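Local coordinates for protein transcription factor inhibitor I-kappa-B-beta (Mus musculus, PDB 1OY3) that inhibits NF-kappa-B by binding it through ankyrin repeats and trapping it in the cytoplasm, yet can also accompany it to the nucleus when resynthesized unphosphorylated, at residues C[228-233]-C[243-247]. Numbering follows the deposited sequence.
Sequences PLGSAL and LLRAH
Residues 228-233 form a helical segment, with Ala232 N hydrogen-bonded to Pro228 O (2.7 Å) and Leu233 N to Leu229 O (2.9 Å). Residues 243-246 close helix 238-246; His247 leaves helical phi/psi (-101/24), its N still hydrogen-bonded to Leu243 O at 2.9 Å. The backbones come nearest at Leu229 and Leu244, whose CA atoms lie 6.1 Å apart. An ankyrin repeat pairs two helices in a helix-turn-helix hairpin, and the sixth repeat illustrates how such a pair packs, with Leu244 as the central contact. Leu244 (chi1 m, chi2 t) points toward the first helix: its CD1 rests 3.5 Å from Leu229 CA and 3.8 Å from Ala232 CB, while its CD2 meets Pro228 CB at 3.9 Å. Leu229, t at both chi angles, sets its CG 4.1 Å from Leu244 CB. Beside these apolar contacts Arg245 bends back, chi1 and chi2 both m, bringing NH1 3.4 Å from Leu229 CD2 and 3.9 Å from Leu233 CD2. Pro228 and Ala232 also touch helix 195-201 of the preceding repeat. No hydrogen bond joins the two segments, so apolar packing, bordered by an exposed arginine, holds these helix faces together.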
loop_
_atom_site.group_PDB
_atom_site.type_symbol
_atom_site.label_atom_id
_atom_site.label_comp_id
_atom_site.label_asym_id
_atom_site.label_seq_id
_atom_site.Cartn_x
_atom_site.Cartn_y
_atom_site.Cartn_z
ATOM N N PRO C 228 -16.597 -5.540 11.881
ATOM C CA PRO C 228 -15.995 -6.748 11.314
ATOM C C PRO C 228 -17.032 -7.851 11.112
ATOM O O PRO C 228 -17.005 -8.562 10.102
ATOM C CB PRO C 228 -14.940 -7.120 12.350
ATOM C CG PRO C 228 -14.509 -5.777 12.863
ATOM C CD PRO C 228 -15.828 -5.071 13.050
ATOM N N LEU C 229 -17.949 -7.987 12.072
ATOM C CA LEU C 229 -18.990 -9.009 11.984
ATOM C C LEU C 229 -19.905 -8.674 10.817
ATOM O O LEU C 229 -20.181 -9.522 9.969
ATOM C CB LEU C 229 -19.821 -9.060 13.271
ATOM C CG LEU C 229 -20.466 -10.410 13.628
ATOM C CD1 LEU C 229 -21.444 -10.197 14.774
ATOM C CD2 LEU C 229 -21.180 -11.023 12.433
ATOM N N GLY C 230 -20.376 -7.429 10.795
ATOM C CA GLY C 230 -21.252 -6.979 9.727
ATOM C C GLY C 230 -20.593 -7.224 8.387
ATOM O O GLY C 230 -21.253 -7.556 7.403
ATOM N N SER C 231 -19.274 -7.068 8.354
ATOM C CA SER C 231 -18.530 -7.286 7.130
ATOM C C SER C 231 -18.454 -8.774 6.844
ATOM O O SER C 231 -18.645 -9.203 5.708
ATOM C CB SER C 231 -17.118 -6.704 7.254
ATOM O OG SER C 231 -16.389 -6.901 6.054
ATOM N N ALA C 232 -18.181 -9.562 7.884
ATOM C CA ALA C 232 -18.072 -11.011 7.737
ATOM C C ALA C 232 -19.364 -11.659 7.238
ATOM O O ALA C 232 -19.325 -12.680 6.543
ATOM C CB ALA C 232 -17.648 -11.642 9.060
ATOM N N LEU C 233 -20.507 -11.077 7.595
ATOM C CA LEU C 233 -21.788 -11.626 7.163
ATOM C C LEU C 233 -21.928 -11.580 5.645
ATOM O O LEU C 233 -22.455 -12.513 5.039
ATOM C CB LEU C 233 -22.952 -10.868 7.813
ATOM C CG LEU C 233 -23.210 -11.138 9.297
ATOM C CD1 LEU C 233 -24.439 -10.379 9.757
ATOM C CD2 LEU C 233 -23.407 -12.621 9.511
ATOM N N LEU C 243 -16.353 -16.999 14.688
ATOM C CA LEU C 243 -15.291 -16.482 15.554
ATOM C C LEU C 243 -15.703 -15.187 16.226
ATOM O O LEU C 243 -15.736 -15.098 17.456
ATOM C CB LEU C 243 -14.012 -16.240 14.747
ATOM C CG LEU C 243 -13.088 -17.430 14.476
ATOM C CD1 LEU C 243 -13.879 -18.594 13.916
ATOM C CD2 LEU C 243 -11.986 -17.002 13.508
ATOM N N LEU C 244 -16.005 -14.180 15.410
ATOM C CA LEU C 244 -16.418 -12.875 15.917
ATOM C C LEU C 244 -17.546 -13.045 16.925
ATOM O O LEU C 244 -17.535 -12.424 17.991
ATOM C CB LEU C 244 -16.862 -11.973 14.758
ATOM C CG LEU C 244 -15.702 -11.442 13.908
ATOM C CD1 LEU C 244 -16.182 -11.053 12.516
ATOM C CD2 LEU C 244 -15.071 -10.254 14.624
ATOM N N ARG C 245 -18.510 -13.898 16.587
ATOM C CA ARG C 245 -19.634 -14.164 17.475
ATOM C C ARG C 245 -19.069 -14.677 18.797
ATOM O O ARG C 245 -19.266 -14.074 19.852
ATOM C CB ARG C 245 -20.544 -15.244 16.883
ATOM C CG ARG C 245 -21.193 -14.923 15.544
ATOM C CD ARG C 245 -22.346 -13.946 15.678
ATOM N NE ARG C 245 -23.442 -14.284 14.770
ATOM C CZ ARG C 245 -23.318 -14.416 13.453
ATOM N NH1 ARG C 245 -22.139 -14.237 12.873
ATOM N NH2 ARG C 245 -24.371 -14.731 12.712
ATOM N N ALA C 246 -18.348 -15.793 18.715
ATOM C CA ALA C 246 -17.745 -16.431 19.881
ATOM C C ALA C 246 -16.910 -15.493 20.745
ATOM O O ALA C 246 -16.727 -15.743 21.935
ATOM C CB ALA C 246 -16.901 -17.621 19.439
ATOM N N HIS C 247 -16.401 -14.414 20.157
ATOM C CA HIS C 247 -15.595 -13.469 20.920
ATOM C C HIS C 247 -16.320 -12.201 21.349
ATOM O O HIS C 247 -15.691 -11.170 21.591
ATOM C CB HIS C 247 -14.318 -13.105 20.161
ATOM C CG HIS C 247 -13.200 -14.076 20.378
ATOM N ND1 HIS C 247 -13.082 -15.252 19.665
ATOM C CD2 HIS C 247 -12.183 -14.078 21.275
ATOM C CE1 HIS C 247 -12.044 -15.935 20.114
ATOM N NE2 HIS C 247 -11.482 -15.245 21.091
#